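PDB 7JKA: m3DLH protein from Halieaceae bacterium, which probably hydrolyses dienelactones or related esters, and possibly phosphotriesters, as an alpha/beta hydrolase of the dienelactone hydrolase family. Local coordinates for residues A[46-51]-A[126-131]; A[150-155]-A[172-177]; A[212-217]-A[226-231]. All coordinates share one frame; numbering follows the deposited sequence. Where two conformers were deposited one is given.

Contact 1: residues A[46-51]-A[126-131]; sequences VVFPEA and LAAIGF
Phe48 N gives Ile129 O a short, nearly straight hydrogen bond, 2.8 Å long with 176° at the hydrogen. One step back, Ile129 N is bound to Val46 O at 2.9 Å. Val46 N in turn gives its hydrogen to Ala127 O at 2.9 Å. The fourth bond, Phe131 N to Phe48 O, is longer at 3.2 Å. Phe48 O also receives a CA-H...O contact from Gly130 CA, and Val46 O one from Ala128 CA, so each oxygen meets a second, weaker donor.

This ladder joins two parallel strands in the central sheet of the alpha/beta-hydrolase fold. Gly130 begins a GxCxG sequence whose cysteine, Cys132, touched by the side chain of Glu50, is probably the nucleophile at a nucleophile elbow. Any side chain at Gly130 would stand close against Phe48 CB.

On the sheet face of Val46, Phe48 and Ala128, the ring of Phe48 meets Ala128 with its edge, CE2 lying 4.3 Å from Ala128 CB. Helices 101-116 and 133-143 pack over this side. On the other face, Val47 and Ile129 lie side by side. Ile129 CG1 sits between its backbone N and carbonyl carbon (chi1 72°), which brings it 4.1 Å from Val47 CG2. Val47 CG1 touches the edge of the Phe131 ring, 4.0 Å from CE1.

Beyond the strand, Glu50 crosses Phe131 at about a right angle. Glu50 CG lies 4.0 Å from Phe131 CB, and the carboxylate plane is turned 82° from the ring. The polar end of Glu50 goes on to Ser214, whose OG is hydrogen-bonded to OE2.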
ATOM      1  N   VAL A  46      -0.313  -7.316  -1.593  0.53 10.71           N
ATOM      2  CA  VAL A  46       0.894  -6.529  -1.829  0.53 12.87           C
ATOM      3  C   VAL A  46       0.965  -5.443  -0.775  0.53 13.06           C
ATOM      4  O   VAL A  46      -0.037  -4.785  -0.460  0.53 11.63           O
ATOM      5  CB  VAL A  46       0.918  -5.906  -3.232  0.53 15.11           C
ATOM      6  CG1 VAL A  46       2.240  -5.124  -3.422  0.53 15.22           C
ATOM      7  CG2 VAL A  46       0.755  -6.948  -4.279  0.53 13.14           C
ATOM      8  N   VAL A  47       2.151  -5.253  -0.220  1.00 12.13           N
ATOM      9  CA  VAL A  47       2.382  -4.219   0.785  1.00 13.78           C
ATOM     10  C   VAL A  47       3.371  -3.212   0.202  1.00 12.20           C
ATOM     11  O   VAL A  47       4.562  -3.519   0.033  1.00 12.67           O
ATOM     12  CB  VAL A  47       2.923  -4.810   2.091  1.00 12.33           C
ATOM     13  CG1 VAL A  47       3.133  -3.730   3.143  1.00 13.81           C
ATOM     14  CG2 VAL A  47       1.993  -5.951   2.639  1.00 13.63           C
ATOM     15  N   PHE A  48       2.894  -1.991  -0.072  1.00 11.40           N
ATOM     16  CA  PHE A  48       3.801  -0.961  -0.551  1.00 10.14           C
ATOM     17  C   PHE A  48       4.282  -0.121   0.618  1.00 14.25           C
ATOM     18  O   PHE A  48       3.460   0.359   1.424  1.00 13.07           O
ATOM     19  CB  PHE A  48       3.121  -0.082  -1.594  1.00 10.43           C
ATOM     20  CG  PHE A  48       2.824  -0.803  -2.879  1.00 11.05           C
ATOM     21  CD1 PHE A  48       3.862  -1.141  -3.745  1.00 11.98           C
ATOM     22  CD2 PHE A  48       1.526  -1.178  -3.197  1.00 14.58           C
ATOM     23  CE1 PHE A  48       3.586  -1.825  -4.933  1.00 11.63           C
ATOM     24  CE2 PHE A  48       1.241  -1.867  -4.378  1.00 12.59           C
ATOM     25  CZ  PHE A  48       2.263  -2.196  -5.239  1.00 13.39           C
ATOM     26  N   PRO A  49       5.584   0.053   0.754  1.00 12.13           N
ATOM     27  CA  PRO A  49       6.142   0.750   1.913  1.00 10.31           C
ATOM     28  C   PRO A  49       6.038   2.265   1.759  1.00 14.49           C
ATOM     29  O   PRO A  49       5.656   2.797   0.716  1.00 12.60           O
ATOM     30  CB  PRO A  49       7.617   0.318   1.874  1.00 12.49           C
ATOM     31  CG  PRO A  49       7.896   0.281   0.353  1.00 12.51           C
ATOM     32  CD  PRO A  49       6.633  -0.362  -0.200  1.00 14.83           C
ATOM     33  N   GLU A  50       6.414   2.976   2.830  1.00 15.26           N
ATOM     34  CA  GLU A  50       6.678   4.405   2.713  1.00 16.88           C
ATOM     35  C   GLU A  50       7.748   4.678   1.654  1.00 18.08           C
ATOM     36  O   GLU A  50       8.431   3.738   1.222  1.00 17.49           O
ATOM     37  CB  GLU A  50       7.097   4.972   4.070  1.00 22.01           C
ATOM     38  CG  GLU A  50       5.956   5.004   5.090  1.00 21.79           C
ATOM     39  CD  GLU A  50       6.288   5.904   6.265  1.00 25.88           C
ATOM     40  OE1 GLU A  50       7.385   5.765   6.838  1.00 30.04           O
ATOM     41  OE2 GLU A  50       5.466   6.768   6.621  1.00 32.51           O
ATOM     42  N   ALA A  51       7.889   5.937   1.210  1.00 19.47           N
ATOM     43  CA  ALA A  51       8.773   6.235   0.081  1.00 17.50           C
ATOM     44  C   ALA A  51      10.238   6.002   0.395  1.00 20.88           C
ATOM     45  O   ALA A  51      11.050   5.969  -0.540  1.00 19.93           O
ATOM     46  CB  ALA A  51       8.581   7.676  -0.405  1.00 22.08           C
ATOM     47  N   LEU A 126      -7.154 -10.981  -3.959  1.00 13.62           N
ATOM     48  CA  LEU A 126      -5.962 -10.154  -3.920  1.00 11.65           C
ATOM     49  C   LEU A 126      -6.286  -8.784  -3.342  1.00 12.75           C
ATOM     50  O   LEU A 126      -7.362  -8.221  -3.589  1.00 14.61           O
ATOM     51  CB  LEU A 126      -5.357  -9.978  -5.324  1.00 12.91           C
ATOM     52  CG  LEU A 126      -4.969 -11.266  -6.026  1.00 13.86           C
ATOM     53  CD1 LEU A 126      -4.569 -10.999  -7.452  1.00 13.33           C
ATOM     54  CD2 LEU A 126      -3.806 -11.948  -5.303  1.00 14.94           C
ATOM     55  N   ALA A 127      -5.334  -8.243  -2.598  1.00 11.38           N
ATOM     56  CA  ALA A 127      -5.451  -6.874  -2.110  1.00 11.43           C
ATOM     57  C   ALA A 127      -4.115  -6.169  -2.227  1.00 13.98           C
ATOM     58  O   ALA A 127      -3.057  -6.789  -2.352  1.00 13.30           O
ATOM     59  CB  ALA A 127      -5.936  -6.834  -0.653  1.00 13.80           C
ATOM     60  N   ALA A 128      -4.176  -4.840  -2.136  1.00 11.38           N
ATOM     61  CA  ALA A 128      -2.975  -4.038  -1.996  1.00 11.45           C
ATOM     62  C   ALA A 128      -3.168  -3.058  -0.862  1.00 13.44           C
ATOM     63  O   ALA A 128      -4.224  -2.433  -0.762  1.00 13.96           O
ATOM     64  CB  ALA A 128      -2.647  -3.255  -3.288  1.00 15.47           C
ATOM     65  N   ILE A 129      -2.147  -2.910  -0.035  1.00 11.28           N
ATOM     66  CA  ILE A 129      -2.128  -1.865   0.971  1.00 11.70           C
ATOM     67  C   ILE A 129      -0.851  -1.057   0.805  1.00 13.70           C
ATOM     68  O   ILE A 129       0.119  -1.484   0.168  1.00 12.38           O
ATOM     69  CB  ILE A 129      -2.232  -2.410   2.406  1.00 11.13           C
ATOM     70  CG1 ILE A 129      -0.942  -3.115   2.874  1.00 12.95           C
ATOM     71  CG2 ILE A 129      -3.449  -3.311   2.541  1.00 13.38           C
ATOM     72  CD1 ILE A 129      -0.988  -3.462   4.401  1.00 12.48           C
ATOM     73  N   GLY A 130      -0.854   0.132   1.386  1.00 12.36           N
ATOM     74  CA  GLY A 130       0.328   0.961   1.314  1.00 10.68           C
ATOM     75  C   GLY A 130       0.309   2.032   2.373  1.00 11.29           C
ATOM     76  O   GLY A 130      -0.758   2.472   2.831  1.00 11.47           O
ATOM     77  N   PHE A 131       1.505   2.457   2.754  1.00 11.53           N
ATOM     78  CA  PHE A 131       1.738   3.422   3.813  1.00 13.19           C
ATOM     79  C   PHE A 131       2.368   4.643   3.171  1.00 14.36           C
ATOM     80  O   PHE A 131       3.345   4.517   2.441  1.00 12.59           O
ATOM     81  CB  PHE A 131       2.651   2.800   4.878  1.00 12.54           C
ATOM     82  CG  PHE A 131       2.068   1.576   5.479  1.00 10.14           C
ATOM     83  CD1 PHE A 131       2.197   0.343   4.861  1.00 14.94           C
ATOM     84  CD2 PHE A 131       1.278   1.688   6.615  1.00 11.64           C
ATOM     85  CE1 PHE A 131       1.594  -0.787   5.404  1.00 20.21           C
ATOM     86  CE2 PHE A 131       0.666   0.570   7.178  1.00 15.83           C
ATOM     87  CZ  PHE A 131       0.811  -0.670   6.555  1.00 15.15           C
TER

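Contact 2: residues A[150-155]-A[172-177]; sequences AIVTFH and RVLVCH
Residues Ala150-Phe154 pair in parallel with Arg172-Cys176, as neighbouring strands of the central hydrolase sheet. Five backbone hydrogen bonds join them. Ile151 N, Thr153 N and His155 N give to Arg172 O, Leu174 O and Cys176 O, while Leu174 N and Cys176 N give to Ile151 O and Thr153 O. The tightest include Cys176 N to Thr153 O, at 2.8 Å.

Thr153 has its hydroxyl between its backbone N and carbonyl carbon (chi1 69°). This lays OG1 against the Val175 backbone, 3.4 Å from Val175 CA. Thr153 OG1 is hydrogen-bonded to water 1 at 2.8 Å. That water donates to Cys176 O at 2.9 Å, so Cys176 O takes both the water and His155 N.

On the face of Val152, Leu174, Phe154 and Cys176 the contacts are apolar. Val152 CG1 lies alongside Leu174 CD2 at 3.9 Å and also touches Cys176 SG. Cys176 CB approaches Phe154 CD2 at 4.1 Å. Its SG makes an oblique sulfur-aromatic contact, 4.9 Å from the Phe154 ring centroid and 38° off the ring normal. Phe154 also stacks on Phe131, and helix 232-250 packs over this face. On the opposite face, Ile151 and Thr153 pack on helix 133-143.

The strand pairing ends at His155, whose NE2 is hydrogen-bonded to Thr216 OG1. In the alpha/beta-hydrolase fold, loops at the C-terminal ends of the parallel strands carry the active-site residues, and His155, touching the probable nucleophile Cys132, lies in such a place.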
ATOM      1  N   ALA A 150      -9.464  -5.433  -3.102  1.00 12.88           N
ATOM      2  CA  ALA A 150      -9.497  -4.454  -2.018  1.00 13.43           C
ATOM      3  C   ALA A 150      -8.203  -3.668  -2.033  1.00 15.77           C
ATOM      4  O   ALA A 150      -7.138  -4.207  -2.364  1.00 13.39           O
ATOM      5  CB  ALA A 150      -9.670  -5.112  -0.645  1.00 15.25           C
ATOM      6  N   ILE A 151      -8.307  -2.385  -1.703  1.00 12.20           N
ATOM      7  CA  ILE A 151      -7.166  -1.497  -1.596  1.00 10.85           C
ATOM      8  C   ILE A 151      -7.350  -0.701  -0.319  1.00 13.09           C
ATOM      9  O   ILE A 151      -8.429  -0.132  -0.106  1.00 14.22           O
ATOM     10  CB  ILE A 151      -7.062  -0.528  -2.792  1.00 16.56           C
ATOM     11  CG1 ILE A 151      -6.999  -1.293  -4.115  1.00 22.14           C
ATOM     12  CG2 ILE A 151      -5.859   0.359  -2.644  1.00 17.56           C
ATOM     13  CD1 ILE A 151      -8.350  -1.400  -4.765  1.00 22.46           C
ATOM     14  N   VAL A 152      -6.323  -0.656   0.528  1.00 13.20           N
ATOM     15  CA  VAL A 152      -6.391   0.099   1.781  1.00 11.17           C
ATOM     16  C   VAL A 152      -5.156   0.959   1.882  1.00 13.00           C
ATOM     17  O   VAL A 152      -4.035   0.457   1.715  1.00 12.39           O
ATOM     18  CB  VAL A 152      -6.495  -0.819   3.014  1.00 11.87           C
ATOM     19  CG1 VAL A 152      -6.702   0.057   4.276  1.00 11.97           C
ATOM     20  CG2 VAL A 152      -7.651  -1.803   2.855  1.00 13.84           C
ATOM     21  N   THR A 153      -5.340   2.250   2.139  1.00 12.61           N
ATOM     22  CA  THR A 153      -4.212   3.155   2.309  1.00 11.48           C
ATOM     23  C   THR A 153      -4.136   3.662   3.740  1.00 13.07           C
ATOM     24  O   THR A 153      -5.153   3.836   4.418  1.00 12.12           O
ATOM     25  CB  THR A 153      -4.278   4.350   1.345  1.00 11.70           C
ATOM     26  OG1 THR A 153      -5.365   5.236   1.697  1.00 13.14           O
ATOM     27  CG2 THR A 153      -4.510   3.860  -0.058  1.00 12.73           C
ATOM     28  N   PHE A 154      -2.912   3.895   4.203  1.00 11.64           N
ATOM     29  CA  PHE A 154      -2.681   4.421   5.544  1.00 12.99           C
ATOM     30  C   PHE A 154      -1.854   5.687   5.417  1.00 14.98           C
ATOM     31  O   PHE A 154      -0.741   5.649   4.874  1.00 12.20           O
ATOM     32  CB  PHE A 154      -1.952   3.407   6.433  1.00 12.33           C
ATOM     33  CG  PHE A 154      -2.686   2.102   6.616  1.00 11.45           C
ATOM     34  CD1 PHE A 154      -2.464   1.027   5.752  1.00 11.81           C
ATOM     35  CD2 PHE A 154      -3.545   1.932   7.686  1.00 13.56           C
ATOM     36  CE1 PHE A 154      -3.121  -0.175   5.920  1.00 12.68           C
ATOM     37  CE2 PHE A 154      -4.226   0.728   7.876  1.00 12.48           C
ATOM     38  CZ  PHE A 154      -4.000  -0.339   6.980  1.00 10.47           C
ATOM     39  N   HIS A 155      -2.392   6.795   5.917  1.00 14.11           N
ATOM     40  CA  HIS A 155      -1.745   8.119   5.873  1.00 12.50           C
ATOM     41  C   HIS A 155      -1.043   8.370   4.538  1.00 13.11           C
ATOM     42  O   HIS A 155       0.138   8.727   4.486  1.00 15.42           O
ATOM     43  CB  HIS A 155      -0.797   8.349   7.065  1.00 12.62           C
ATOM     44  CG  HIS A 155       0.127   7.202   7.386  1.00 15.92           C
ATOM     45  ND1 HIS A 155       1.352   7.027   6.772  1.00 16.54           N
ATOM     46  CD2 HIS A 155       0.021   6.202   8.295  1.00 13.76           C
ATOM     47  CE1 HIS A 155       1.941   5.950   7.264  1.00 18.99           C
ATOM     48  NE2 HIS A 155       1.153   5.423   8.183  1.00 15.52           N
ATOM     49  N   ARG A 172     -12.703  -2.801  -3.762  1.00 16.05           N
ATOM     50  CA  ARG A 172     -13.249  -1.934  -2.727  1.00 14.73           C
ATOM     51  C   ARG A 172     -12.119  -1.122  -2.116  1.00 16.14           C
ATOM     52  O   ARG A 172     -11.040  -1.660  -1.840  1.00 19.75           O
ATOM     53  CB  ARG A 172     -13.943  -2.780  -1.658  1.00 16.84           C
ATOM     54  CG  ARG A 172     -14.921  -3.752  -2.318  1.00 22.62           C
ATOM     55  CD  ARG A 172     -15.636  -4.668  -1.361  1.00 32.23           C
ATOM     56  NE  ARG A 172     -16.212  -5.766  -2.134  1.00 32.48           N
ATOM     57  CZ  ARG A 172     -17.116  -6.617  -1.680  1.00 33.73           C
ATOM     58  NH1 ARG A 172     -17.576  -6.506  -0.438  1.00 34.85           N
ATOM     59  NH2 ARG A 172     -17.559  -7.581  -2.476  1.00 34.39           N
ATOM     60  N   VAL A 173     -12.349   0.174  -1.934  1.00 12.86           N
ATOM     61  CA  VAL A 173     -11.302   1.122  -1.555  1.00 12.06           C
ATOM     62  C   VAL A 173     -11.589   1.603  -0.144  1.00 13.44           C
ATOM     63  O   VAL A 173     -12.732   1.960   0.164  1.00 13.54           O
ATOM     64  CB  VAL A 173     -11.235   2.321  -2.516  1.00 13.63           C
ATOM     65  CG1 VAL A 173     -10.234   3.345  -1.980  1.00 17.86           C
ATOM     66  CG2 VAL A 173     -10.840   1.875  -3.901  1.00 14.37           C
ATOM     67  N   LEU A 174     -10.572   1.582   0.719  1.00 11.22           N
ATOM     68  CA  LEU A 174     -10.646   2.175   2.056  1.00 12.14           C
ATOM     69  C   LEU A 174      -9.431   3.064   2.275  1.00 15.16           C
ATOM     70  O   LEU A 174      -8.297   2.583   2.220  1.00 12.88           O
ATOM     71  CB  LEU A 174     -10.701   1.092   3.138  1.00 10.83           C
ATOM     72  CG  LEU A 174     -10.533   1.605   4.575  1.00 11.20           C
ATOM     73  CD1 LEU A 174     -11.696   2.494   5.003  1.00 14.76           C
ATOM     74  CD2 LEU A 174     -10.439   0.426   5.487  1.00 13.29           C
ATOM     75  N   VAL A 175      -9.667   4.360   2.496  1.00 12.92           N
ATOM     76  CA  VAL A 175      -8.609   5.328   2.797  1.00 10.12           C
ATOM     77  C   VAL A 175      -8.634   5.598   4.292  1.00 11.95           C
ATOM     78  O   VAL A 175      -9.640   6.094   4.812  1.00 12.57           O
ATOM     79  CB  VAL A 175      -8.799   6.637   2.017  1.00 11.55           C
ATOM     80  CG1 VAL A 175      -7.810   7.689   2.504  1.00 16.60           C
ATOM     81  CG2 VAL A 175      -8.603   6.385   0.520  1.00 14.35           C
ATOM     82  N   CYS A 176      -7.536   5.290   4.989  1.00 12.06           N
ATOM     83  CA  CYS A 176      -7.381   5.610   6.409  1.00 12.36           C
ATOM     84  C   CYS A 176      -6.478   6.832   6.525  1.00 11.31           C
ATOM     85  O   CYS A 176      -5.258   6.750   6.316  1.00 13.90           O
ATOM     86  CB  CYS A 176      -6.802   4.437   7.196  1.00 11.32           C
ATOM     87  SG  CYS A 176      -7.782   2.913   7.053  1.00 13.32           S
ATOM     88  N   HIS A 177      -7.068   7.955   6.896  1.00 12.63           N
ATOM     89  CA  HIS A 177      -6.459   9.272   6.788  1.00 12.70           C
ATOM     90  C   HIS A 177      -6.339   9.904   8.170  1.00 16.17           C
ATOM     91  O   HIS A 177      -7.319   9.941   8.928  1.00 16.52           O
ATOM     92  CB  HIS A 177      -7.336  10.147   5.886  1.00 13.83           C
ATOM     93  CG  HIS A 177      -6.906  11.576   5.804  1.00 16.03           C
ATOM     94  ND1 HIS A 177      -5.725  11.965   5.206  1.00 17.49           N
ATOM     95  CD2 HIS A 177      -7.517  12.716   6.218  1.00 16.72           C
ATOM     96  CE1 HIS A 177      -5.620  13.286   5.272  1.00 19.90           C
ATOM     97  NE2 HIS A 177      -6.694  13.762   5.878  1.00 20.97           N
TER
HETATM   98  O   HOH W   1      -4.582   7.213   3.562  1.00 14.44           O

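Contact 3: residues A[212-217]-A[226-231]; sequences AHSFTD and AGLAYE
His213 and Phe215 exchange three backbone hydrogen bonds with Gly227, Ala229 and Glu231. His213 N gives to Gly227 O at 2.8 Å, and Ala229 N to His213 O at 3.1 Å. Glu231 N reaches Phe215 O at 3.0 Å. Water 2 adds a bridge, accepting from Ala212 N and donating to Ala229 O. Two parts of one irregular loop are thus sewn together. A type I turn from Ser214 to Asp217 shapes the first, with Asp217 N hydrogen-bonded to Ser214 O.

The side-chain packing centres on Leu228. It lies alongside His213, its CD1 3.7 Å from His213 CB and also near the imidazole CD2. Its other methyl, CD2, rests on the hydroxyl oxygen of Ser214, 3.3 Å from OG. An alanine here would probably leave a gap beside His213 and Ser214 and remove one side of the packing that holds the imidazole, leaving it to rely more on Asp181.

Tyr230 packs on backbone. Its CG is anti to its own N (chi1 180°), which lays the ring along the turn. CD1 lies 3.2 Å from Phe215 O, while CB is 3.2 Å from Asp217 O. Nearby, Glu231 CB touches Phe215 CB.

The polar ends find partners outside the two segments. Glu231, the N-cap of helix 232-250, is hydrogen-bonded to Leu233 N and Thr234 OG1. His213 ND1 is hydrogen-bonded to Asp181 OD2, and its side chain touches Cys132. This is consistent with the Cys-His-Asp triad of dienelactone hydrolases. The backbone bonds and Leu228 would then help to fix the probable catalytic histidine, while Asp181 would orient its ring.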
ATOM      1  N   ALA A 212      -1.848  12.209  12.645  1.00 18.79           N
ATOM      2  CA  ALA A 212      -1.231  13.009  11.594  1.00 22.24           C
ATOM      3  C   ALA A 212      -0.590  12.087  10.569  1.00 22.47           C
ATOM      4  O   ALA A 212      -1.082  10.980  10.354  1.00 21.37           O
ATOM      5  CB  ALA A 212      -0.201  13.977  12.185  1.00 28.13           C
ATOM      6  N   HIS A 213       0.508  12.503   9.945  1.00 20.65           N
ATOM      7  CA  HIS A 213       1.186  11.615   9.015  1.00 21.53           C
ATOM      8  C   HIS A 213       1.962  10.534   9.764  1.00 23.89           C
ATOM      9  O   HIS A 213       2.347  10.704  10.926  1.00 22.50           O
ATOM     10  CB  HIS A 213       2.133  12.402   8.110  1.00 23.29           C
ATOM     11  CG  HIS A 213       2.374  11.757   6.781  1.00 24.80           C
ATOM     12  ND1 HIS A 213       1.402  11.678   5.806  1.00 25.19           N
ATOM     13  CD2 HIS A 213       3.478  11.169   6.263  1.00 30.84           C
ATOM     14  CE1 HIS A 213       1.896  11.070   4.744  1.00 25.79           C
ATOM     15  NE2 HIS A 213       3.153  10.750   4.996  1.00 30.23           N
ATOM     16  N   SER A 214       2.161   9.401   9.087  1.00 21.18           N
ATOM     17  CA  SER A 214       2.995   8.303   9.576  1.00 20.44           C
ATOM     18  C   SER A 214       2.473   7.724  10.889  1.00 20.32           C
ATOM     19  O   SER A 214       3.256   7.239  11.715  1.00 21.59           O
ATOM     20  CB  SER A 214       4.450   8.744   9.717  1.00 24.80           C
ATOM     21  OG  SER A 214       4.930   9.126   8.439  1.00 27.91           O
ATOM     22  N   PHE A 215       1.152   7.738  11.074  1.00 18.22           N
ATOM     23  CA  PHE A 215       0.613   7.334  12.365  1.00 17.02           C
ATOM     24  C   PHE A 215       0.791   5.844  12.649  1.00 21.74           C
ATOM     25  O   PHE A 215       0.633   5.439  13.801  1.00 19.06           O
ATOM     26  CB  PHE A 215      -0.867   7.736  12.485  1.00 17.46           C
ATOM     27  CG  PHE A 215      -1.768   7.130  11.455  1.00 13.95           C
ATOM     28  CD1 PHE A 215      -2.130   5.773  11.514  1.00 14.23           C
ATOM     29  CD2 PHE A 215      -2.349   7.932  10.493  1.00 13.22           C
ATOM     30  CE1 PHE A 215      -3.033   5.258  10.570  1.00 14.12           C
ATOM     31  CE2 PHE A 215      -3.229   7.428   9.541  1.00 13.08           C
ATOM     32  CZ  PHE A 215      -3.579   6.083   9.569  1.00 13.40           C
ATOM     33  N   THR A 216       1.153   5.027  11.653  1.00 19.18           N
ATOM     34  CA  THR A 216       1.381   3.607  11.906  1.00 21.65           C
ATOM     35  C   THR A 216       2.815   3.283  12.305  1.00 23.17           C
ATOM     36  O   THR A 216       3.103   2.121  12.619  1.00 22.59           O
ATOM     37  CB  THR A 216       1.049   2.769  10.668  1.00 15.94           C
ATOM     38  OG1 THR A 216       1.945   3.147   9.606  1.00 17.70           O
ATOM     39  CG2 THR A 216      -0.384   2.961  10.220  1.00 15.91           C
ATOM     40  N   ASP A 217       3.722   4.257  12.323  1.00 21.38           N
ATOM     41  CA  ASP A 217       5.133   3.946  12.523  1.00 26.00           C
ATOM     42  C   ASP A 217       5.594   4.420  13.890  1.00 33.84           C
ATOM     43  O   ASP A 217       5.700   5.637  14.113  1.00 27.66           O
ATOM     44  CB  ASP A 217       5.986   4.594  11.432  1.00 28.97           C
ATOM     45  CG  ASP A 217       7.435   4.133  11.474  1.00 35.19           C
ATOM     46  OD1 ASP A 217       7.740   3.170  12.212  1.00 29.65           O
ATOM     47  OD2 ASP A 217       8.276   4.741  10.774  1.00 39.84           O
ATOM     48  N   ALA A 226       6.608  17.911  14.097  1.00 79.05           N
ATOM     49  CA  ALA A 226       5.182  18.210  14.003  1.00 76.22           C
ATOM     50  C   ALA A 226       4.651  17.888  12.614  1.00 70.66           C
ATOM     51  O   ALA A 226       5.113  18.447  11.614  1.00 82.32           O
ATOM     52  CB  ALA A 226       4.929  19.679  14.345  1.00 58.78           C
ATOM     53  N   GLY A 227       3.666  16.989  12.560  1.00 64.21           N
ATOM     54  CA  GLY A 227       3.122  16.482  11.321  1.00 41.47           C
ATOM     55  C   GLY A 227       3.360  14.999  11.119  1.00 38.78           C
ATOM     56  O   GLY A 227       2.515  14.325  10.533  1.00 36.54           O
ATOM     57  N   LEU A 228       4.493  14.481  11.587  1.00 43.64           N
ATOM     58  CA  LEU A 228       4.778  13.049  11.560  1.00 40.45           C
ATOM     59  C   LEU A 228       4.852  12.549  12.996  1.00 41.56           C
ATOM     60  O   LEU A 228       5.705  13.000  13.769  1.00 45.31           O
ATOM     61  CB  LEU A 228       6.081  12.755  10.812  1.00 45.08           C
ATOM     62  CG  LEU A 228       5.907  12.360   9.341  1.00 45.34           C
ATOM     63  CD1 LEU A 228       5.631  13.577   8.472  1.00 42.57           C
ATOM     64  CD2 LEU A 228       7.120  11.594   8.834  1.00 56.95           C
ATOM     65  N   ALA A 229       3.962  11.620  13.349  1.00 34.28           N
ATOM     66  CA  ALA A 229       3.883  11.144  14.723  1.00 33.96           C
ATOM     67  C   ALA A 229       3.162   9.805  14.759  1.00 30.73           C
ATOM     68  O   ALA A 229       2.172   9.613  14.051  1.00 28.51           O
ATOM     69  CB  ALA A 229       3.159  12.152  15.622  1.00 38.55           C
ATOM     70  N   TYR A 230       3.661   8.899  15.599  1.00 30.81           N
ATOM     71  CA  TYR A 230       3.007   7.620  15.848  1.00 28.28           C
ATOM     72  C   TYR A 230       1.743   7.826  16.675  1.00 27.09           C
ATOM     73  O   TYR A 230       1.719   8.627  17.613  1.00 28.71           O
ATOM     74  CB  TYR A 230       3.971   6.688  16.590  1.00 29.35           C
ATOM     75  CG  TYR A 230       3.422   5.312  16.919  1.00 29.13           C
ATOM     76  CD1 TYR A 230       2.878   4.509  15.929  1.00 25.05           C
ATOM     77  CD2 TYR A 230       3.505   4.795  18.216  1.00 29.39           C
ATOM     78  CE1 TYR A 230       2.388   3.240  16.216  1.00 24.26           C
ATOM     79  CE2 TYR A 230       3.022   3.531  18.513  1.00 31.50           C
ATOM     80  CZ  TYR A 230       2.468   2.755  17.512  1.00 37.16           C
ATOM     81  OH  TYR A 230       1.994   1.490  17.801  1.00 31.56           O
ATOM     82  N   GLU A 231       0.682   7.101  16.325  1.00 24.55           N
ATOM     83  CA  GLU A 231      -0.587   7.203  17.047  1.00 23.56           C
ATOM     84  C   GLU A 231      -1.128   5.788  17.210  1.00 21.69           C
ATOM     85  O   GLU A 231      -1.792   5.250  16.316  1.00 19.88           O
ATOM     86  CB  GLU A 231      -1.573   8.131  16.324  1.00 22.95           C
ATOM     87  CG  GLU A 231      -2.546   8.855  17.273  1.00 24.00           C
ATOM     88  CD  GLU A 231      -3.409   7.867  18.046  1.00 26.30           C
ATOM     89  OE1 GLU A 231      -2.954   7.320  19.078  1.00 32.34           O
ATOM     90  OE2 GLU A 231      -4.539   7.620  17.606  1.00 23.86           O
TER
HETATM   91  O   HOH W   2      -0.232  10.737  14.429  1.00 23.77           O

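In the fold
From the N terminus, contact 1 closes first, over 74 residues, half of them helical, and joins strand 42-48 to strand 126-131. Contact 2 follows, over 16 residues without helix or strand, and adds strand 172-178 next to 150-154. Contact 3 comes last and ties together two parts of the loop between strand 203-208 and helix 232-250. The three are in series; none nests or crosses. Contacts 1 and 2 share one sheet, joined by Gly130 O to Phe154 N, with centres about 10 Å apart. Contact 3 lies about 17 Å from contact 1 and 16 Å from contact 2, centre to centre. It meets the C-terminal ends of both, around the probable active site.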